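Local coordinates for putative lipoprotein (Clostridium difficile, PDB 4EXR) that is of unknown function but carries two PepSY (peptidase propeptide and YPEB) domains, binds a sodium ion in the crystal and forms a dimer, at residues Asp47-Leu53 with Arg104-Leu110; Asp71-Met77 with Glu88-Leu94; Gln28-Tyr34 with Lys61-Thr65. All blocks are in the same frame, centred on the assembly; numbering follows the deposited sequence. Where two conformers were deposited one is given.

Contact 1: residues Asp47-Leu53 with Arg104-Leu110; sequences DADIVDL and RKEKLDL. With NA (sodium ion), chain B.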
loop_
_atom_site.group_PDB
_atom_site.type_symbol
_atom_site.label_atom_id
_atom_site.label_comp_id
_atom_site.label_asym_id
_atom_site.label_seq_id
_atom_site.Cartn_x
_atom_site.Cartn_y
_atom_site.Cartn_z
ATOM N N ASP A 47 18.850 1.962 -4.373
ATOM C CA ASP A 47 18.934 2.993 -5.414
ATOM C C ASP A 47 17.914 4.122 -5.228
ATOM O O ASP A 47 17.844 5.055 -6.033
ATOM C CB ASP A 47 18.782 2.367 -6.806
ATOM C CG ASP A 47 19.209 3.312 -7.920
ATOM O OD1 ASP A 47 20.152 4.108 -7.699
ATOM O OD2 ASP A 47 18.592 3.268 -9.007
ATOM N N ALA A 48 17.130 4.049 -4.157
ATOM C CA ALA A 48 16.069 5.031 -3.950
ATOM C C ALA A 48 16.573 6.269 -3.199
ATOM O O ALA A 48 17.475 6.173 -2.365
ATOM C CB ALA A 48 14.906 4.391 -3.175
ATOM N N ASP A 49 15.972 7.419 -3.488
ATOM C CA ASP A 49 16.216 8.642 -2.728
ATOM C C ASP A 49 15.048 8.899 -1.796
ATOM O O ASP A 49 13.902 8.825 -2.214
ATOM C CB ASP A 49 16.343 9.845 -3.654
ATOM C CG ASP A 49 17.544 9.751 -4.567
ATOM O OD1 ASP A 49 18.630 9.355 -4.088
ATOM O OD2 ASP A 49 17.389 10.058 -5.766
ATOM N N ILE A 50 15.331 9.235 -0.544
ATOM C CA ILE A 50 14.258 9.526 0.402
ATOM C C ILE A 50 13.659 10.893 0.121
ATOM O O ILE A 50 14.383 11.885 -0.016
ATOM C CB ILE A 50 14.768 9.471 1.861
ATOM C CG1 ILE A 50 15.157 8.028 2.206
ATOM C CG2 ILE A 50 13.703 10.020 2.822
ATOM C CD1 ILE A 50 15.744 7.857 3.625
ATOM N N VAL A 51 12.336 10.943 0.031
ATOM C CA VAL A 51 11.648 12.192 -0.278
ATOM C C VAL A 51 10.770 12.695 0.877
ATOM O O VAL A 51 10.387 13.851 0.902
ATOM C CB VAL A 51 10.808 12.089 -1.606
ATOM C CG1 VAL A 51 11.719 11.786 -2.806
ATOM C CG2 VAL A 51 9.705 11.035 -1.481
ATOM N N ASP A 52 10.456 11.825 1.833
ATOM C CA ASP A 52 9.675 12.219 3.011
ATOM C C ASP A 52 10.028 11.300 4.167
ATOM O O ASP A 52 10.278 10.105 3.967
ATOM C CB ASP A 52 8.151 12.135 2.763
ATOM C CG ASP A 52 7.647 13.152 1.735
ATOM O OD1 ASP A 52 7.654 14.378 2.027
ATOM O OD2 ASP A 52 7.208 12.715 0.643
ATOM N N LEU A 53 10.043 11.861 5.376
ATOM C CA LEU A 53 10.265 11.079 6.586
ATOM C C LEU A 53 9.425 11.713 7.676
ATOM O O LEU A 53 9.361 12.936 7.785
ATOM C CB LEU A 53 11.743 11.123 6.981
ATOM C CG LEU A 53 12.108 10.472 8.322
ATOM C CD1 LEU A 53 11.846 8.990 8.295
ATOM C CD2 LEU A 53 13.561 10.737 8.662
ATOM N N ARG A 104 12.771 12.024 -8.293
ATOM C CA ARG A 104 13.962 12.149 -7.459
ATOM C C ARG A 104 14.296 13.588 -7.088
ATOM O O ARG A 104 15.088 13.819 -6.172
ATOM C CB ARG A 104 15.170 11.550 -8.168
ATOM C CG ARG A 104 15.105 10.070 -8.420
ATOM C CD ARG A 104 16.468 9.658 -8.906
ATOM N NE ARG A 104 16.575 8.259 -9.294
ATOM C CZ ARG A 104 16.997 7.302 -8.482
ATOM N NH1 ARG A 104 17.317 7.590 -7.222
ATOM N NH2 ARG A 104 17.094 6.065 -8.926
ATOM N N LYS A 105 13.739 14.559 -7.812
ATOM C CA LYS A 105 14.041 15.960 -7.522
ATOM C C LYS A 105 13.542 16.416 -6.146
ATOM O O LYS A 105 13.993 17.435 -5.618
ATOM C CB LYS A 105 13.521 16.878 -8.633
ATOM C CG LYS A 105 14.193 16.593 -9.992
ATOM C CD LYS A 105 13.616 17.457 -11.107
ATOM C CE LYS A 105 14.228 18.856 -11.116
ATOM N NZ LYS A 105 15.644 18.862 -11.594
ATOM N N GLU A 106 12.633 15.641 -5.563
ATOM C CA GLU A 106 12.080 15.952 -4.249
ATOM C C GLU A 106 12.946 15.420 -3.105
ATOM O O GLU A 106 12.577 15.527 -1.930
ATOM C CB GLU A 106 10.675 15.366 -4.142
ATOM C CG GLU A 106 9.713 15.907 -5.180
ATOM C CD GLU A 106 8.681 16.842 -4.575
ATOM O OE1 GLU A 106 9.054 17.690 -3.730
ATOM O OE2 GLU A 106 7.491 16.718 -4.935
ATOM N N LYS A 107 14.094 14.846 -3.435
ATOM C CA LYS A 107 14.875 14.168 -2.408
ATOM C C LYS A 107 15.356 15.119 -1.323
ATOM O O LYS A 107 15.756 16.256 -1.592
ATOM C CB LYS A 107 16.047 13.384 -2.999
ATOM C CG LYS A 107 17.088 14.221 -3.706
ATOM C CD LYS A 107 18.263 13.331 -4.074
ATOM C CE LYS A 107 19.191 13.997 -5.054
ATOM N NZ LYS A 107 18.471 14.367 -6.306
ATOM N N LEU A 108 15.287 14.634 -0.086
ATOM C CA LEU A 108 15.698 15.392 1.078
ATOM C C LEU A 108 17.212 15.487 1.171
ATOM O O LEU A 108 17.925 14.562 0.790
ATOM C CB LEU A 108 15.160 14.701 2.343
ATOM C CG LEU A 108 13.652 14.485 2.398
ATOM C CD1 LEU A 108 13.223 13.877 3.779
ATOM C CD2 LEU A 108 12.938 15.801 2.115
ATOM N N ASP A 109 17.708 16.605 1.685
ATOM C CA ASP A 109 19.123 16.693 2.027
ATOM C C ASP A 109 19.271 16.314 3.508
ATOM O O ASP A 109 18.956 17.106 4.399
ATOM C CB ASP A 109 19.660 18.097 1.759
ATOM C CG ASP A 109 21.119 18.245 2.135
ATOM O OD1 ASP A 109 21.759 17.236 2.528
ATOM O OD2 ASP A 109 21.635 19.382 2.013
ATOM N N LEU A 110 19.741 15.094 3.759
ATOM C CA LEU A 110 19.744 14.550 5.129
ATOM C C LEU A 110 21.125 14.530 5.755
ATOM O O LEU A 110 21.304 14.002 6.847
ATOM C CB LEU A 110 19.161 13.136 5.146
ATOM C CG LEU A 110 17.699 13.035 4.721
ATOM C CD1 LEU A 110 17.262 11.583 4.630
ATOM C CD2 LEU A 110 16.801 13.818 5.671
HETATM NA NA NA B . 8.893 15.631 0.470
HETATM O O HOH W 1 17.586 11.717 0.219
HETATM O O HOH W 2 7.676 14.544 -1.245
HETATM O O HOH W 3 10.577 16.704 -0.761
#
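A classic beta bulge, in which Val51 and Asp52 both face Glu67 of strand 61-69, marks the strand against which the linker residues 104-110 pack, with Val51 CG1 lying 4.0 Å from Glu106 CB. Beside it, the linker is fixed by a straight backbone bond from Leu108 N to Ile50 O (2.9 Å, 170° at the hydrogen), and a water donating to Ile50 O and Leu108 O bridges the same two residues. Just before and at the start of the strand, Arg104 reaches over with its chain extended from CG to NE. Its NH1 and NH2 both donate to Asp47 O, which lies in the guanidinium plane, NH1 at 2.8 Å giving the shorter bond. NH1 also forms a salt bridge with Asp49 OD2 at 2.9 Å; that oxygen lies in the guanidinium plane too, but the nitrogen meets it from above the carboxylate, the two planes being 70° apart. NH2 adds a weak bond to Asp47 OD2, and with NE held by Asp71 the rotation of the guanidinium is probably fixed.

This linker runs from strand 86-93 to helix 116-126. The bulge also serves a metal site: Val51 O and Asp52 OD1 bind sodium, each at 2.4 Å, together with two waters and Asp137 from strand 130-139. One of these waters donates to Asp52 OD2, the other to Glu106 O, which places Glu106 in the ion's second shell.

Leu108 CD2 lies 3.4 Å from Val51 O, while its CD1 meets Ile50 CG2. Leu110 CD1 approaches Ile50 CD1 crosswise at 4.1 Å.

Contact 2: residues Asp71-Met77 with Glu88-Leu94; sequences DNNEYKM and EDKTEKL. With PO4 (phosphate ion), chain C; PO4 (phosphate ion), chain D.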
loop_
_atom_site.group_PDB
_atom_site.type_symbol
_atom_site.label_atom_id
_atom_site.label_comp_id
_atom_site.label_asym_id
_atom_site.label_seq_id
_atom_site.Cartn_x
_atom_site.Cartn_y
_atom_site.Cartn_z
ATOM N N ASP A 71 13.879 5.638 -10.312
ATOM C CA ASP A 71 13.449 6.094 -11.637
ATOM C C ASP A 71 12.066 5.566 -12.033
ATOM O O ASP A 71 11.416 6.127 -12.922
ATOM C CB ASP A 71 14.478 5.702 -12.705
ATOM C CG ASP A 71 15.799 6.442 -12.550
ATOM O OD1 ASP A 71 15.830 7.507 -11.890
ATOM O OD2 ASP A 71 16.809 5.962 -13.109
ATOM N N ASN A 72 11.622 4.505 -11.357
ATOM C CA ASN A 72 10.449 3.740 -11.767
ATOM C C ASN A 72 9.328 3.634 -10.741
ATOM O O ASN A 72 8.152 3.582 -11.109
ATOM C CB ASN A 72 10.884 2.324 -12.148
ATOM C CG ASN A 72 11.835 2.314 -13.332
ATOM O OD1 ASN A 72 12.905 1.706 -13.278
ATOM N ND2 ASN A 72 11.455 3.000 -14.396
ATOM N N ASN A 73 9.701 3.583 -9.459
ATOM C CA ASN A 73 8.769 3.297 -8.376
ATOM C C ASN A 73 8.832 4.316 -7.254
ATOM O O ASN A 73 9.844 5.000 -7.075
ATOM C CB ASN A 73 9.084 1.934 -7.738
ATOM C CG ASN A 73 8.903 0.779 -8.694
ATOM O OD1 ASN A 73 7.927 0.720 -9.437
ATOM N ND2 ASN A 73 9.840 -0.159 -8.671
ATOM N N GLU A 74 7.743 4.408 -6.496
ATOM C CA GLU A 74 7.787 5.002 -5.168
ATOM C C GLU A 74 7.721 3.890 -4.139
ATOM O O GLU A 74 7.094 2.847 -4.367
ATOM C CB GLU A 74 6.650 5.998 -4.943
ATOM C CG GLU A 74 5.281 5.508 -5.336
ATOM C CD GLU A 74 4.242 6.605 -5.209
ATOM O OE1 GLU A 74 4.401 7.460 -4.312
ATOM O OE2 GLU A 74 3.282 6.622 -6.011
ATOM N N TYR A 75 8.375 4.121 -3.011
ATOM C CA TYR A 75 8.493 3.111 -1.967
ATOM C C TYR A 75 8.088 3.763 -0.663
ATOM O O TYR A 75 8.425 4.920 -0.410
ATOM C CB TYR A 75 9.937 2.646 -1.832
ATOM C CG TYR A 75 10.519 2.064 -3.083
ATOM C CD1 TYR A 75 10.206 0.769 -3.477
ATOM C CD2 TYR A 75 11.391 2.805 -3.880
ATOM C CE1 TYR A 75 10.741 0.227 -4.641
ATOM C CE2 TYR A 75 11.934 2.267 -5.025
ATOM C CZ TYR A 75 11.606 0.979 -5.401
ATOM O OH TYR A 75 12.145 0.446 -6.550
ATOM N N LYS A 76 7.356 3.026 0.165
ATOM C CA LYS A 76 6.952 3.548 1.456
ATOM C C LYS A 76 7.100 2.472 2.508
ATOM O O LYS A 76 6.627 1.344 2.344
ATOM C CB LYS A 76 5.519 4.074 1.434
ATOM C CG LYS A 76 5.066 4.599 2.796
ATOM C CD LYS A 76 3.718 5.291 2.736
ATOM C CE LYS A 76 2.605 4.312 2.445
ATOM N NZ LYS A 76 1.273 4.970 2.566
HETATM N N MSE A 77 7.807 2.816 3.577
HETATM C CA MSE A 77 7.971 1.868 4.668
HETATM C C MSE A 77 7.477 2.494 5.954
HETATM O O MSE A 77 7.694 3.682 6.203
HETATM C CB MSE A 77 9.431 1.446 4.841
HETATM C CG MSE A 77 9.979 0.609 3.700
HETATM SE SE MSE A 77 11.705 -0.149 4.152
HETATM C CE MSE A 77 11.147 -1.433 5.498
ATOM N N GLU A 88 4.691 -1.754 7.376
ATOM C CA GLU A 88 4.267 -1.682 5.984
ATOM C C GLU A 88 5.491 -1.559 5.097
ATOM O O GLU A 88 6.458 -0.897 5.459
ATOM C CB GLU A 88 3.310 -0.511 5.741
ATOM C CG GLU A 88 2.828 -0.441 4.285
ATOM C CD GLU A 88 1.878 0.708 3.990
ATOM O OE1 GLU A 88 1.680 1.582 4.855
ATOM O OE2 GLU A 88 1.330 0.739 2.867
ATOM N N ASP A 89 5.449 -2.212 3.938
ATOM C CA ASP A 89 6.496 -2.069 2.934
ATOM C C ASP A 89 5.779 -2.092 1.585
ATOM O O ASP A 89 5.299 -3.140 1.150
ATOM C CB ASP A 89 7.495 -3.224 3.058
ATOM C CG ASP A 89 8.665 -3.112 2.090
ATOM O OD1 ASP A 89 8.613 -2.299 1.138
ATOM O OD2 ASP A 89 9.641 -3.871 2.270
ATOM N N LYS A 90 5.689 -0.929 0.949
ATOM C CA LYS A 90 4.858 -0.784 -0.237
ATOM C C LYS A 90 5.662 -0.210 -1.399
ATOM O O LYS A 90 6.350 0.800 -1.245
ATOM C CB LYS A 90 3.678 0.131 0.087
ATOM C CG LYS A 90 2.702 0.352 -1.052
ATOM C CD LYS A 90 1.732 1.445 -0.663
ATOM C CE LYS A 90 0.577 1.558 -1.622
ATOM N NZ LYS A 90 -0.201 2.800 -1.345
ATOM N N THR A 91 5.582 -0.880 -2.546
ATOM C CA THR A 91 6.160 -0.393 -3.792
ATOM C C THR A 91 5.001 -0.117 -4.747
ATOM O O THR A 91 4.089 -0.932 -4.846
ATOM C CB THR A 91 7.039 -1.482 -4.446
ATOM O OG1 THR A 91 8.067 -1.887 -3.532
ATOM C CG2 THR A 91 7.674 -0.967 -5.750
ATOM N N GLU A 92 5.036 1.014 -5.449
ATOM C CA GLU A 92 4.054 1.302 -6.498
ATOM C C GLU A 92 4.766 1.926 -7.684
ATOM O O GLU A 92 5.646 2.767 -7.508
ATOM C CB GLU A 92 3.017 2.325 -6.025
ATOM C CG GLU A 92 1.841 1.805 -5.235
ATOM C CD GLU A 92 0.832 2.912 -4.952
ATOM O OE1 GLU A 92 1.051 3.689 -3.998
ATOM O OE2 GLU A 92 -0.165 3.023 -5.699
ATOM N N LYS A 93 4.357 1.547 -8.888
ATOM C CA LYS A 93 4.875 2.186 -10.099
ATOM C C LYS A 93 4.584 3.694 -10.065
ATOM O O LYS A 93 3.490 4.107 -9.683
ATOM C CB LYS A 93 4.210 1.549 -11.323
ATOM C CG LYS A 93 4.814 1.957 -12.640
ATOM C CD LYS A 93 5.819 0.931 -13.102
ATOM C CE LYS A 93 5.613 0.591 -14.571
ATOM N NZ LYS A 93 5.691 1.804 -15.433
ATOM N N LEU A 94 5.566 4.519 -10.432
ATOM C CA LEU A 94 5.368 5.969 -10.464
ATOM C C LEU A 94 4.421 6.338 -11.607
ATOM O O LEU A 94 4.369 5.646 -12.621
ATOM C CB LEU A 94 6.702 6.703 -10.687
ATOM C CG LEU A 94 7.744 6.748 -9.566
ATOM C CD1 LEU A 94 9.066 7.292 -10.095
ATOM C CD2 LEU A 94 7.256 7.575 -8.380
HETATM P P PO4 C . -1.716 2.818 2.332
HETATM O O1 PO4 C . -2.364 3.906 3.155
HETATM O O2 PO4 C . -2.154 1.469 2.851
HETATM O O3 PO4 C . -2.111 2.967 0.885
HETATM O O4 PO4 C . -0.229 2.932 2.465
HETATM P P PO4 D . -3.626 0.744 -1.620
HETATM O O1 PO4 D . -5.006 1.008 -2.173
HETATM O O2 PO4 D . -2.651 1.735 -2.211
HETATM O O3 PO4 D . -3.643 0.869 -0.118
HETATM O O4 PO4 D . -3.206 -0.641 -2.008
HETATM O O HOH W 4 2.273 5.800 -8.094
#
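The ring of Tyr75 meets Thr91 at its edge, where Thr91 OG1 lies near the ring plane, 3.4 Å from Tyr75 CD1. Thr91 CG2 comes to CE1 obliquely, from out of the ring plane, and also packs on CB and CG of Asn73. Tyr75 and Thr91 run side by side on one face of the sheet; the ring stacks with Tyr45, and its hydroxyl is hydrogen-bonded to Asp70. On the other face the carboxylates of Glu74 and Glu92 lie alongside each other, their planes only 3° apart, with OE2 of Glu74 4.2 Å from OE1 of Glu92. Two nearby acids would tend to raise each other's affinity for a proton, an effect probably eased by the salt bridge from Lys90 NZ to Glu92 OE1 (3.1 Å), which arrives from above the carboxylate plane. A water donates to both Glu74 OE2 and Lys93 O.

Lys90 takes CG anti to its N (chi1 -179°) and stays extended to its end, which carries NZ to two phosphates, 2.9 Å from O3 of one and 2.8 Å from O2 of the other. Lys76, bent at chi3, brings NZ to O4 of the first phosphate. These ions probably come from the crystallisation liquor, and Lys76 and Lys90 of the second subunit are also hydrogen-bonded to phosphate.

Leu94 N donates to Asn72 O at 2.8 Å, and its side chain lies over the backbone of Asn73, with CD2 3.8 Å from Glu74 CB. Paired bonds join Glu74 to Glu92 and Lys76 to Lys90, alternating with the non-hydrogen-bonded pair Tyr75 and Thr91. This is the regular register of an antiparallel beta hairpin, whose strand 86-93 pairs antiparallel with a strand of the second subunit, continuing the sheet across the dimer.

Contact 3: residues Gln28-Tyr34 with Lys61-Thr65; sequences QDFKVPY and KFVYT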
loop_
_atom_site.group_PDB
_atom_site.type_symbol
_atom_site.label_atom_id
_atom_site.label_comp_id
_atom_site.label_asym_id
_atom_site.label_seq_id
_atom_site.Cartn_x
_atom_site.Cartn_y
_atom_site.Cartn_z
ATOM N N GLN A 28 8.627 11.403 25.074
ATOM C CA GLN A 28 8.842 10.004 24.715
ATOM C C GLN A 28 10.323 9.728 24.504
ATOM O O GLN A 28 11.083 10.624 24.134
ATOM C CB GLN A 28 8.072 9.644 23.434
ATOM C CG GLN A 28 6.560 9.671 23.580
ATOM C CD GLN A 28 6.030 8.559 24.461
ATOM O OE1 GLN A 28 6.564 7.445 24.477
ATOM N NE2 GLN A 28 4.969 8.854 25.202
ATOM N N ASP A 29 10.734 8.487 24.742
ATOM C CA ASP A 29 12.029 8.034 24.250
ATOM C C ASP A 29 11.807 7.001 23.160
ATOM O O ASP A 29 11.051 6.052 23.349
ATOM C CB ASP A 29 12.883 7.418 25.361
ATOM C CG ASP A 29 14.129 6.728 24.811
ATOM O OD1 ASP A 29 15.146 7.426 24.592
ATOM O OD2 ASP A 29 14.085 5.496 24.570
ATOM N N PHE A 30 12.456 7.182 22.014
ATOM C CA PHE A 30 12.286 6.228 20.940
ATOM C C PHE A 30 13.521 5.355 20.862
ATOM O O PHE A 30 14.628 5.844 20.633
ATOM C CB PHE A 30 11.982 6.957 19.618
ATOM C CG PHE A 30 10.799 7.873 19.723
ATOM C CD1 PHE A 30 9.511 7.349 19.805
ATOM C CD2 PHE A 30 10.974 9.247 19.839
ATOM C CE1 PHE A 30 8.411 8.184 19.940
ATOM C CE2 PHE A 30 9.878 10.094 19.990
ATOM C CZ PHE A 30 8.595 9.563 20.031
ATOM N N LYS A 31 13.327 4.060 21.071
ATOM C CA LYS A 31 14.447 3.130 21.064
ATOM C C LYS A 31 15.147 3.072 19.711
ATOM O O LYS A 31 16.340 2.784 19.637
ATOM C CB LYS A 31 13.983 1.740 21.485
ATOM C CG LYS A 31 13.414 1.723 22.907
ATOM C CD LYS A 31 13.245 0.307 23.389
ATOM C CE LYS A 31 12.569 0.283 24.749
ATOM N NZ LYS A 31 13.360 0.940 25.826
ATOM N N VAL A 32 14.395 3.353 18.650
ATOM C CA VAL A 32 14.933 3.372 17.289
ATOM C C VAL A 32 15.121 4.823 16.880
ATOM O O VAL A 32 14.151 5.573 16.773
ATOM C CB VAL A 32 13.980 2.677 16.296
ATOM C CG1 VAL A 32 14.564 2.672 14.869
ATOM C CG2 VAL A 32 13.673 1.260 16.760
ATOM N N PRO A 33 16.374 5.241 16.687
ATOM C CA PRO A 33 16.591 6.629 16.265
ATOM C C PRO A 33 16.197 6.813 14.789
ATOM O O PRO A 33 16.139 5.838 14.031
ATOM C CB PRO A 33 18.090 6.827 16.478
ATOM C CG PRO A 33 18.669 5.476 16.318
ATOM C CD PRO A 33 17.633 4.493 16.825
ATOM N N TYR A 34 15.909 8.046 14.385
ATOM C CA TYR A 34 15.424 8.268 13.022
ATOM C C TYR A 34 16.435 7.807 11.977
ATOM O O TYR A 34 16.060 7.392 10.885
ATOM C CB TYR A 34 15.019 9.728 12.810
ATOM C CG TYR A 34 16.170 10.632 12.439
ATOM C CD1 TYR A 34 17.030 11.134 13.408
ATOM C CD2 TYR A 34 16.404 10.971 11.108
ATOM C CE1 TYR A 34 18.090 11.959 13.063
ATOM C CE2 TYR A 34 17.455 11.785 10.753
ATOM C CZ TYR A 34 18.294 12.275 11.725
ATOM O OH TYR A 34 19.337 13.085 11.353
ATOM N N LYS A 61 1.230 2.735 19.093
ATOM C CA LYS A 61 2.578 2.635 18.551
ATOM C C LYS A 61 3.061 4.009 18.088
ATOM O O LYS A 61 2.263 4.859 17.708
ATOM C CB LYS A 61 2.596 1.708 17.333
ATOM C CG LYS A 61 2.392 0.229 17.598
ATOM C CD LYS A 61 2.178 -0.496 16.269
ATOM C CE LYS A 61 2.306 -2.013 16.400
ATOM N NZ LYS A 61 3.728 -2.459 16.299
ATOM N N PHE A 62 4.371 4.223 18.114
ATOM C CA PHE A 62 4.941 5.352 17.397
ATOM C C PHE A 62 5.612 4.788 16.167
ATOM O O PHE A 62 6.276 3.744 16.219
ATOM C CB PHE A 62 5.896 6.157 18.270
ATOM C CG PHE A 62 5.221 6.788 19.453
ATOM C CD1 PHE A 62 5.066 6.081 20.637
ATOM C CD2 PHE A 62 4.688 8.066 19.362
ATOM C CE1 PHE A 62 4.423 6.651 21.724
ATOM C CE2 PHE A 62 4.040 8.643 20.458
ATOM C CZ PHE A 62 3.906 7.933 21.628
ATOM N N VAL A 63 5.412 5.470 15.051
ATOM C CA VAL A 63 5.726 4.892 13.760
ATOM C C VAL A 63 6.466 5.901 12.889
ATOM O O VAL A 63 5.999 7.022 12.701
ATOM C CB VAL A 63 4.417 4.439 13.044
ATOM C CG1 VAL A 63 4.697 3.910 11.641
ATOM C CG2 VAL A 63 3.680 3.382 13.887
ATOM N N TYR A 64 7.627 5.491 12.384
ATOM C CA TYR A 64 8.328 6.221 11.337
ATOM C C TYR A 64 7.735 5.837 10.004
ATOM O O TYR A 64 7.531 4.651 9.733
ATOM C CB TYR A 64 9.808 5.829 11.293
ATOM C CG TYR A 64 10.646 6.317 12.451
ATOM C CD1 TYR A 64 10.975 7.670 12.584
ATOM C CD2 TYR A 64 11.151 5.419 13.388
ATOM C CE1 TYR A 64 11.759 8.111 13.651
ATOM C CE2 TYR A 64 11.936 5.846 14.446
ATOM C CZ TYR A 64 12.236 7.182 14.577
ATOM O OH TYR A 64 13.020 7.582 15.638
ATOM N N THR A 65 7.464 6.833 9.163
ATOM C CA THR A 65 7.103 6.549 7.777
ATOM C C THR A 65 8.227 7.119 6.933
ATOM O O THR A 65 8.560 8.288 7.079
ATOM C CB THR A 65 5.752 7.192 7.398
ATOM O OG1 THR A 65 4.733 6.685 8.268
ATOM C CG2 THR A 65 5.366 6.894 5.922
#
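The irregular segment 28-34 runs past residues 61-65 of strand 61-69 without backbone pairing to them, the nearest CA atoms, those of Tyr34 and Tyr64, being 7.6 Å apart, so that side chains bridge the gap. Phe30 and Phe62 form a T-shaped pair: the edge of Phe30 faces the ring of Phe62, with centroids 5.3 Å apart and planes at 69°. The touching atom is Phe30 CE1, which sits over one face of Phe62 and comes 3.5 Å from CG. At the far end of the Phe62 ring, CE1 and CZ meet the side-chain amide of Gln28, whose plane is inclined 29° to the ring; Gln28 CD lies 3.6 Å from Phe62 CZ. A bend at chi2 (-69°) turns the Gln28 amide onto this end of the ring.

Tyr64 spans the gap with its hydroxyl. Its OH donates to Val32 O at 2.6 Å, slightly tilted from the carbonyl plane, and the acceptor lies at the edge of the tyrosine ring. The short bond ties a buried phenol to the chain just before Pro33, the N-cap residue of helix 34-44. On the two sides of the hydroxyl end, Val32 CG1 stands 4.1 Å from Tyr64 CE2, and Tyr34 CB packs at 3.7 Å against CE1.

Phe30 and Phe62 both also touch Leu25, and Phe30 reaches Leu55 of strand 49-58. Val32 and Phe62 each make backbone hydrogen bonds with Ala81, just beyond strand 73-80, while Tyr34 packs on Leu53, so the entry to helix 34-44 is seated on strands 49-58 and 61-69 of the sheet.

In the fold
All three contacts reach one antiparallel sheet, in which strands 86-93, 73-80, 61-69 and 49-58 follow in order. Contact 2 is nested inside the loop closed by contact 1, and their centres lie about 13 Å apart; a salt bridge of 2.8 Å from Arg104 NE to Asp71 OD1 joins them, and Ala48 packs on Tyr75. Contact 3 lies on the opposite side of the chain's centre from contact 1, about 20 Å between centres, yet Leu53 touches both Tyr34 and Thr65. Thr65 also meets Lys76 of contact 2. The side chain of Glu74 lies about 10 Å from the sodium of contact 1; of the three, only contact 2 is touched by the second subunit, through strand 86-93.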